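Local coordinates for protein ribonucleoside triphosphate reductase (Lactobacillus leichmannii, PDB 1L1L) that reduces ribonucleoside triphosphates to 2'-deoxyribonucleoside triphosphates with a vitamin B12 cofactor, as an allosterically regulated monomer, at residues Y195-K200 against G273-I278; N207-D212 against K249-L254; V626-Q631 against D659-L664. One frame throughout, in Å; residues are numbered along the deposited sequence.

Interaction 1: Y195-K200 against G273-I278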
loop_
_atom_site.group_PDB
_atom_site.type_symbol
_atom_site.label_atom_id
_atom_site.label_comp_id
_atom_site.label_asym_id
_atom_site.label_seq_id
_atom_site.Cartn_x
_atom_site.Cartn_y
_atom_site.Cartn_z
ATOM N N TYR A 195 7.515 -32.041 -7.980
ATOM C CA TYR A 195 8.686 -32.443 -8.750
ATOM C C TYR A 195 8.618 -32.025 -10.219
ATOM O O TYR A 195 9.415 -31.203 -10.670
ATOM C CB TYR A 195 8.889 -33.957 -8.653
ATOM C CG TYR A 195 9.939 -34.485 -9.600
ATOM C CD1 TYR A 195 9.583 -35.282 -10.687
ATOM C CD2 TYR A 195 11.287 -34.169 -9.422
ATOM C CE1 TYR A 195 10.543 -35.756 -11.578
ATOM C CE2 TYR A 195 12.256 -34.636 -10.304
ATOM C CZ TYR A 195 11.878 -35.429 -11.382
ATOM O OH TYR A 195 12.832 -35.893 -12.266
ATOM N N ASP A 196 7.674 -32.589 -10.965
ATOM C CA ASP A 196 7.547 -32.252 -12.378
ATOM C C ASP A 196 7.582 -30.740 -12.588
ATOM O O ASP A 196 8.490 -30.222 -13.243
ATOM C CB ASP A 196 6.251 -32.837 -12.966
ATOM C CG ASP A 196 6.311 -34.355 -13.128
ATOM O OD1 ASP A 196 7.313 -34.857 -13.688
ATOM O OD2 ASP A 196 5.354 -35.045 -12.709
ATOM N N ALA A 197 6.603 -30.041 -12.022
ATOM C CA ALA A 197 6.516 -28.589 -12.145
ATOM C C ALA A 197 7.852 -27.889 -11.920
ATOM O O ALA A 197 8.188 -26.933 -12.628
ATOM C CB ALA A 197 5.479 -28.048 -11.171
ATOM N N SER A 198 8.612 -28.359 -10.939
ATOM C CA SER A 198 9.900 -27.751 -10.636
ATOM C C SER A 198 10.943 -28.053 -11.707
ATOM O O SER A 198 11.747 -27.192 -12.063
ATOM C CB SER A 198 10.402 -28.227 -9.275
ATOM O OG SER A 198 9.498 -27.857 -8.250
ATOM N N VAL A 199 10.934 -29.283 -12.210
ATOM C CA VAL A 199 11.876 -29.680 -13.249
ATOM C C VAL A 199 11.670 -28.729 -14.418
ATOM O O VAL A 199 12.630 -28.293 -15.055
ATOM C CB VAL A 199 11.620 -31.141 -13.717
ATOM C CG1 VAL A 199 12.431 -31.452 -14.971
ATOM C CG2 VAL A 199 11.993 -32.109 -12.605
ATOM N N LYS A 200 10.408 -28.404 -14.682
ATOM C CA LYS A 200 10.056 -27.501 -15.764
ATOM C C LYS A 200 10.668 -26.114 -15.625
ATOM O O LYS A 200 10.951 -25.457 -16.628
ATOM C CB LYS A 200 8.544 -27.376 -15.874
ATOM C CG LYS A 200 7.870 -28.618 -16.420
ATOM C CD LYS A 200 6.379 -28.395 -16.617
ATOM C CE LYS A 200 5.650 -28.128 -15.294
ATOM N NZ LYS A 200 6.010 -26.822 -14.654
ATOM N N GLY A 273 3.755 -23.004 -4.367
ATOM C CA GLY A 273 4.627 -24.113 -4.701
ATOM C C GLY A 273 6.020 -23.512 -4.783
ATOM O O GLY A 273 6.150 -22.290 -4.750
ATOM N N PRO A 274 7.077 -24.322 -4.901
ATOM C CA PRO A 274 8.437 -23.785 -4.971
ATOM C C PRO A 274 8.836 -23.274 -6.354
ATOM O O PRO A 274 9.869 -22.629 -6.498
ATOM C CB PRO A 274 9.280 -24.976 -4.550
ATOM C CG PRO A 274 8.549 -26.110 -5.233
ATOM C CD PRO A 274 7.088 -25.797 -4.958
ATOM N N MET A 275 8.012 -23.557 -7.358
ATOM C CA MET A 275 8.317 -23.159 -8.727
ATOM C C MET A 275 8.731 -21.695 -8.864
ATOM O O MET A 275 9.794 -21.402 -9.412
ATOM C CB MET A 275 7.134 -23.474 -9.647
ATOM C CG MET A 275 6.854 -24.969 -9.818
ATOM S SD MET A 275 6.065 -25.744 -8.359
ATOM C CE MET A 275 4.420 -25.127 -8.545
ATOM N N PRO A 276 7.907 -20.752 -8.372
ATOM C CA PRO A 276 8.312 -19.346 -8.501
ATOM C C PRO A 276 9.633 -19.045 -7.801
ATOM O O PRO A 276 10.393 -18.173 -8.243
ATOM C CB PRO A 276 7.131 -18.580 -7.894
ATOM C CG PRO A 276 6.527 -19.578 -6.934
ATOM C CD PRO A 276 6.592 -20.862 -7.727
ATOM N N LEU A 277 9.910 -19.765 -6.713
ATOM C CA LEU A 277 11.157 -19.565 -5.977
ATOM C C LEU A 277 12.354 -20.055 -6.792
ATOM O O LEU A 277 13.429 -19.459 -6.756
ATOM C CB LEU A 277 11.125 -20.313 -4.638
ATOM C CG LEU A 277 12.413 -20.237 -3.816
ATOM C CD1 LEU A 277 12.708 -18.787 -3.461
ATOM C CD2 LEU A 277 12.286 -21.094 -2.555
ATOM N N ILE A 278 12.163 -21.152 -7.518
ATOM C CA ILE A 278 13.234 -21.725 -8.335
ATOM C C ILE A 278 13.685 -20.707 -9.385
ATOM O O ILE A 278 14.857 -20.347 -9.443
ATOM C CB ILE A 278 12.757 -23.033 -9.011
ATOM C CG1 ILE A 278 12.567 -24.112 -7.935
ATOM C CG2 ILE A 278 13.763 -23.496 -10.070
ATOM C CD1 ILE A 278 11.741 -25.283 -8.365
#
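This is a small, mostly apolar helix-to-helix contact in the insertion domain of the B12-dependent reductase. It sets the short helix 195-200 against the first turn of helix 275-289. The backbones come close, with Ser198 CA 5.2 Å from Met275 CA. Small side chains on the 195-200 side make this possible. Ala197 points its CB at the bend of Met275, 3.6 Å from Met275 CG and 3.7 Å from Met275 SD. The methionine chain turns at both chi2 (74°) and chi3 (75°), which lays the thioether alongside the alanine methyl. Ser198 touches both Pro274 and Ile278. The methyl Ile278 CD1 lies 3.4 Å from both Ser198 CB and Ser198 OG, tight for the carbon pair. Ser198 OG is 3.6 Å from Pro274 CG. The hydroxyl stands beside its own backbone N (chi1 -61°) and hydrogen-bonds to the carbonyl of Ser194. On the same helix, Lys200 NZ turns back to Ala197 O at 3.0 Å and meets a lone pair in the carbonyl plane. The Ser198 hydroxyl and Lys200 ammonium thus both bond within or just before their own helix. What joins the two helices is van der Waals packing of methyl, thioether and proline ring against alanine and serine.

Interaction 2: N207-D212 against K249-L254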
loop_
_atom_site.group_PDB
_atom_site.type_symbol
_atom_site.label_atom_id
_atom_site.label_comp_id
_atom_site.label_asym_id
_atom_site.label_seq_id
_atom_site.Cartn_x
_atom_site.Cartn_y
_atom_site.Cartn_z
ATOM N N ASN A 207 18.322 -37.581 -8.390
ATOM C CA ASN A 207 19.164 -38.445 -9.207
ATOM C C ASN A 207 20.116 -37.642 -10.097
ATOM O O ASN A 207 21.312 -37.940 -10.164
ATOM C CB ASN A 207 18.292 -39.357 -10.065
ATOM N N GLU A 208 19.582 -36.621 -10.767
ATOM C CA GLU A 208 20.363 -35.769 -11.668
ATOM C C GLU A 208 21.365 -34.874 -10.945
ATOM O O GLU A 208 22.292 -34.345 -11.560
ATOM C CB GLU A 208 19.429 -34.874 -12.485
ATOM C CG GLU A 208 18.073 -35.485 -12.773
ATOM C CD GLU A 208 18.178 -36.794 -13.516
ATOM O OE1 GLU A 208 18.721 -36.789 -14.641
ATOM O OE2 GLU A 208 17.719 -37.824 -12.976
ATOM N N LEU A 209 21.172 -34.698 -9.644
ATOM C CA LEU A 209 22.045 -33.844 -8.847
ATOM C C LEU A 209 23.529 -34.204 -8.913
ATOM O O LEU A 209 23.924 -35.350 -8.675
ATOM C CB LEU A 209 21.590 -33.845 -7.383
ATOM C CG LEU A 209 22.391 -32.942 -6.438
ATOM C CD1 LEU A 209 22.278 -31.489 -6.893
ATOM C CD2 LEU A 209 21.877 -33.096 -5.019
ATOM N N VAL A 210 24.348 -33.208 -9.234
ATOM C CA VAL A 210 25.790 -33.392 -9.311
ATOM C C VAL A 210 26.416 -32.714 -8.098
ATOM O O VAL A 210 26.525 -31.491 -8.049
ATOM C CB VAL A 210 26.369 -32.758 -10.595
ATOM C CG1 VAL A 210 27.877 -32.944 -10.632
ATOM C CG2 VAL A 210 25.721 -33.386 -11.823
ATOM N N GLN A 211 26.817 -33.510 -7.115
ATOM C CA GLN A 211 27.419 -32.963 -5.908
ATOM C C GLN A 211 28.817 -33.504 -5.648
ATOM O O GLN A 211 29.203 -34.554 -6.161
ATOM C CB GLN A 211 26.531 -33.259 -4.692
ATOM C CG GLN A 211 27.192 -32.961 -3.347
ATOM C CD GLN A 211 26.287 -33.253 -2.162
ATOM O OE1 GLN A 211 25.706 -34.336 -2.064
ATOM N NE2 GLN A 211 26.173 -32.288 -1.249
ATOM N N ASP A 212 29.569 -32.756 -4.850
ATOM C CA ASP A 212 30.916 -33.129 -4.459
ATOM C C ASP A 212 31.124 -32.588 -3.047
ATOM O O ASP A 212 30.378 -31.720 -2.592
ATOM C CB ASP A 212 31.954 -32.556 -5.440
ATOM C CG ASP A 212 31.917 -31.039 -5.532
ATOM O OD1 ASP A 212 32.219 -30.367 -4.521
ATOM O OD2 ASP A 212 31.593 -30.519 -6.623
ATOM N N LYS A 249 30.171 -23.348 -5.122
ATOM C CA LYS A 249 29.261 -24.432 -5.444
ATOM C C LYS A 249 28.131 -24.457 -4.424
ATOM O O LYS A 249 28.335 -24.819 -3.268
ATOM C CB LYS A 249 30.009 -25.766 -5.443
ATOM C CG LYS A 249 31.067 -25.871 -6.529
ATOM C CD LYS A 249 31.718 -27.254 -6.556
ATOM C CE LYS A 249 32.720 -27.368 -7.699
ATOM N NZ LYS A 249 33.348 -28.724 -7.796
ATOM N N LEU A 250 26.939 -24.067 -4.863
ATOM C CA LEU A 250 25.777 -24.026 -3.986
ATOM C C LEU A 250 24.663 -24.962 -4.433
ATOM O O LEU A 250 24.298 -25.006 -5.609
ATOM C CB LEU A 250 25.235 -22.595 -3.898
ATOM C CG LEU A 250 23.977 -22.423 -3.039
ATOM C CD1 LEU A 250 24.230 -23.010 -1.653
ATOM C CD2 LEU A 250 23.600 -20.944 -2.950
ATOM N N ILE A 251 24.126 -25.711 -3.480
ATOM C CA ILE A 251 23.039 -26.633 -3.757
ATOM C C ILE A 251 21.908 -26.331 -2.782
ATOM O O ILE A 251 22.036 -26.583 -1.588
ATOM C CB ILE A 251 23.467 -28.096 -3.553
ATOM C CG1 ILE A 251 24.715 -28.404 -4.385
ATOM C CG2 ILE A 251 22.314 -29.018 -3.942
ATOM C CD1 ILE A 251 25.344 -29.759 -4.082
ATOM N N LEU A 252 20.813 -25.777 -3.290
ATOM C CA LEU A 252 19.663 -25.461 -2.445
ATOM C C LEU A 252 18.592 -26.534 -2.646
ATOM O O LEU A 252 18.117 -26.756 -3.765
ATOM C CB LEU A 252 19.113 -24.072 -2.795
ATOM C CG LEU A 252 20.054 -22.904 -2.495
ATOM C CD1 LEU A 252 19.417 -21.594 -2.939
ATOM C CD2 LEU A 252 20.364 -22.855 -1.007
ATOM N N ASP A 253 18.228 -27.202 -1.554
ATOM C CA ASP A 253 17.232 -28.272 -1.591
ATOM C C ASP A 253 15.853 -27.746 -1.167
ATOM O O ASP A 253 15.667 -27.360 -0.011
ATOM C CB ASP A 253 17.664 -29.398 -0.640
ATOM C CG ASP A 253 16.929 -30.696 -0.894
ATOM O OD1 ASP A 253 15.708 -30.653 -1.144
ATOM O OD2 ASP A 253 17.570 -31.768 -0.828
ATOM N N LEU A 254 14.901 -27.733 -2.101
ATOM C CA LEU A 254 13.541 -27.250 -1.828
ATOM C C LEU A 254 12.546 -28.414 -1.880
ATOM O O LEU A 254 11.401 -28.247 -2.313
ATOM C CB LEU A 254 13.117 -26.202 -2.871
ATOM C CG LEU A 254 14.166 -25.258 -3.470
ATOM C CD1 LEU A 254 13.449 -24.167 -4.254
ATOM C CD2 LEU A 254 15.031 -24.646 -2.384
#
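Leu209 is the first residue of 207-212 to reach strand 249-253. Its CG is anti to the backbone N (chi1 -178°), which carries CD1 over to Ile251 CG2 at 3.8 Å. The two side chains meet at a slant. Leu209 also rests on Gln185 and Val187 of the neighbouring strand 183-187. Val210 adds little through its side chain. Its carbonyl O accepts a hydrogen bond from the side chain of Gln185 and so ties the loop to that strand. Gln211 comes next and packs through its carbon chain. The chain is extended and crosses Ile251 at about a right angle. Ile251 CD1 sits 3.7 Å from Gln211 CB and 3.8 Å from Gln211 CG. The isoleucine therefore serves two residues with two branches: CG2 takes Leu209 and CD1 takes Gln211. Asp212 closes the segment with a salt bridge. Lys249 extends fully from the start of the strand and brings NZ to Asp212 OD2 at 2.8 Å. The ammonium group comes from above the carboxylate, 47° out of its plane. With CG between its backbone N and carbonyl carbon (chi1 59°), Asp212 turns its carboxylate toward Lys249. The other oxygen, OD1, accepts weak hydrogen bonds from the backbone N of Asp214 and Ser215. Along the segment, apolar packing on Ile251 gives way to an ion pair at Lys249, the first residue of the strand. Strand 249-253 is the middle strand of a three-stranded parallel sheet, and the arrangement is that of a connecting loop laid over one face of an alpha/beta sheet, on the way to edge strand 216-219.

Interaction 3: V626-Q631 against D659-L664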
loop_
_atom_site.group_PDB
_atom_site.type_symbol
_atom_site.label_atom_id
_atom_site.label_comp_id
_atom_site.label_asym_id
_atom_site.label_seq_id
_atom_site.Cartn_x
_atom_site.Cartn_y
_atom_site.Cartn_z
ATOM N N VAL A 626 -11.064 17.708 -15.403
ATOM C CA VAL A 626 -10.231 18.560 -14.549
ATOM C C VAL A 626 -8.865 18.821 -15.178
ATOM O O VAL A 626 -8.115 17.890 -15.479
ATOM C CB VAL A 626 -10.027 17.935 -13.159
ATOM C CG1 VAL A 626 -9.187 18.855 -12.293
ATOM C CG2 VAL A 626 -11.372 17.689 -12.508
ATOM N N SER A 627 -8.536 20.092 -15.369
ATOM C CA SER A 627 -7.265 20.444 -15.986
ATOM C C SER A 627 -6.065 19.959 -15.181
ATOM O O SER A 627 -6.126 19.827 -13.961
ATOM C CB SER A 627 -7.165 21.957 -16.171
ATOM O OG SER A 627 -6.875 22.585 -14.936
ATOM N N ILE A 628 -4.960 19.703 -15.871
ATOM C CA ILE A 628 -3.760 19.247 -15.187
ATOM C C ILE A 628 -3.310 20.335 -14.205
ATOM O O ILE A 628 -2.893 20.043 -13.089
ATOM C CB ILE A 628 -2.634 18.915 -16.204
ATOM C CG1 ILE A 628 -1.411 18.362 -15.468
ATOM C CG2 ILE A 628 -2.290 20.143 -17.039
ATOM C CD1 ILE A 628 -0.276 17.945 -16.395
ATOM N N ALA A 629 -3.431 21.596 -14.607
ATOM C CA ALA A 629 -3.033 22.700 -13.736
ATOM C C ALA A 629 -3.806 22.681 -12.421
ATOM O O ALA A 629 -3.240 22.915 -11.348
ATOM C CB ALA A 629 -3.247 24.037 -14.442
ATOM N N GLU A 630 -5.103 22.403 -12.497
ATOM C CA GLU A 630 -5.913 22.370 -11.281
ATOM C C GLU A 630 -5.589 21.184 -10.382
ATOM O O GLU A 630 -5.680 21.283 -9.163
ATOM C CB GLU A 630 -7.408 22.352 -11.615
ATOM C CG GLU A 630 -8.255 22.578 -10.374
ATOM C CD GLU A 630 -9.741 22.543 -10.653
ATOM O OE1 GLU A 630 -10.139 22.855 -11.800
ATOM O OE2 GLU A 630 -10.506 22.218 -9.718
ATOM N N GLN A 631 -5.230 20.049 -10.973
ATOM C CA GLN A 631 -4.888 18.883 -10.173
ATOM C C GLN A 631 -3.615 19.161 -9.371
ATOM O O GLN A 631 -3.530 18.810 -8.200
ATOM C CB GLN A 631 -4.711 17.651 -11.074
ATOM C CG GLN A 631 -6.012 17.188 -11.707
ATOM C CD GLN A 631 -5.866 15.932 -12.547
ATOM O OE1 GLN A 631 -5.501 14.867 -12.043
ATOM N NE2 GLN A 631 -6.161 16.047 -13.832
ATOM N N ASP A 659 1.969 19.201 -23.052
ATOM C CA ASP A 659 2.849 20.350 -23.221
ATOM C C ASP A 659 2.990 21.122 -21.927
ATOM O O ASP A 659 3.805 22.037 -21.836
ATOM C CB ASP A 659 2.287 21.284 -24.292
ATOM C CG ASP A 659 2.138 20.601 -25.629
ATOM O OD1 ASP A 659 3.173 20.351 -26.289
ATOM O OD2 ASP A 659 0.984 20.301 -26.016
ATOM N N GLN A 660 2.198 20.751 -20.923
ATOM C CA GLN A 660 2.228 21.441 -19.645
ATOM C C GLN A 660 2.921 20.686 -18.522
ATOM O O GLN A 660 3.197 21.262 -17.479
ATOM C CB GLN A 660 0.806 21.768 -19.198
ATOM C CG GLN A 660 0.047 22.706 -20.105
ATOM C CD GLN A 660 -1.376 22.899 -19.625
ATOM O OE1 GLN A 660 -1.607 23.269 -18.477
ATOM N NE2 GLN A 660 -2.338 22.644 -20.501
ATOM N N VAL A 661 3.201 19.404 -18.733
ATOM C CA VAL A 661 3.841 18.581 -17.709
ATOM C C VAL A 661 5.166 19.127 -17.171
ATOM O O VAL A 661 5.340 19.247 -15.955
ATOM C CB VAL A 661 4.068 17.130 -18.224
ATOM C CG1 VAL A 661 4.766 16.292 -17.156
ATOM C CG2 VAL A 661 2.729 16.504 -18.605
ATOM N N GLU A 662 6.099 19.455 -18.061
ATOM C CA GLU A 662 7.393 19.967 -17.620
ATOM C C GLU A 662 7.223 21.289 -16.882
ATOM O O GLU A 662 7.865 21.521 -15.863
ATOM C CB GLU A 662 8.342 20.179 -18.811
ATOM C CG GLU A 662 9.815 20.229 -18.385
ATOM C CD GLU A 662 10.665 21.149 -19.235
ATOM O OE1 GLU A 662 10.685 20.984 -20.477
ATOM O OE2 GLU A 662 11.327 22.038 -18.653
ATOM N N SER A 663 6.342 22.137 -17.405
ATOM C CA SER A 663 6.066 23.457 -16.834
ATOM C C SER A 663 5.523 23.386 -15.409
ATOM O O SER A 663 5.966 24.119 -14.522
ATOM C CB SER A 663 5.038 24.205 -17.695
ATOM O OG SER A 663 5.378 24.173 -19.068
ATOM N N LEU A 664 4.546 22.511 -15.199
ATOM C CA LEU A 664 3.952 22.375 -13.881
ATOM C C LEU A 664 4.906 21.729 -12.889
ATOM O O LEU A 664 4.925 22.100 -11.718
ATOM C CB LEU A 664 2.633 21.598 -13.976
ATOM C CG LEU A 664 1.538 22.459 -14.626
ATOM C CD1 LEU A 664 0.402 21.586 -15.154
ATOM C CD2 LEU A 664 1.036 23.478 -13.607
HETATM O O HOH W 1 -4.081 23.247 -17.237
#
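Two helix starts meet here, the N-terminal turns of helices 628-641 and 661-667, next to strand 650-653. Ile628 is the central side chain. Its CG1 is anti to the backbone N (chi1 -177°), which sends CD1 out toward Val661 CG2, 4.0 Å away. Leu664 crosses Ile628 and lays CD1 against both branches, 3.6 Å from Ile628 CG2 and 3.7 Å from Ile628 CG1. Leu664 CD2 reaches Ala629 CB at 4.4 Å. Ile628 and Val661 both touch Phe653 as well, so the strand takes part in the same apolar cluster. Gln660 runs past Ile628 in the opposite direction, with OE1 3.5 Å from Ile628 CG2. Its OE1 accepts from a water at 2.8 Å, and that water accepts from Ala629 N at 3.2 Å. Ser627 is the N-cap of helix 628-641, and Ser627 OG accepts from Glu630 N at 3.0 Å. Glu657 takes the N-H of Ile628. Three N-H groups of this first turn therefore find acceptors in a side-chain carboxylate, a water and the cap hydroxyl. The chemistry is two-layered: close methyl packing brings the helices together, and beside it a single water links the Ala629 N-H to Gln660 OE1.

Interactions 1 and 2 belong to the same insertion domain, with centres about 15 Å apart. Interaction 2 is nested in the loop of chain that interaction 1 closes. They touch through Leu254, just past the end of strand 249-253, whose CD1 packs on Leu277 CD2 of helix 275-289 at 3.7 Å. Interaction 3 stands apart, its centre about 48 Å from that of interaction 1, and shares no element with them. Interactions 1 and 3 are buried and pair helices through apolar side chains, but only interaction 3 has a bridging water. Interaction 2 lies at the surface, joins a loop to a strand, and alone carries a salt bridge.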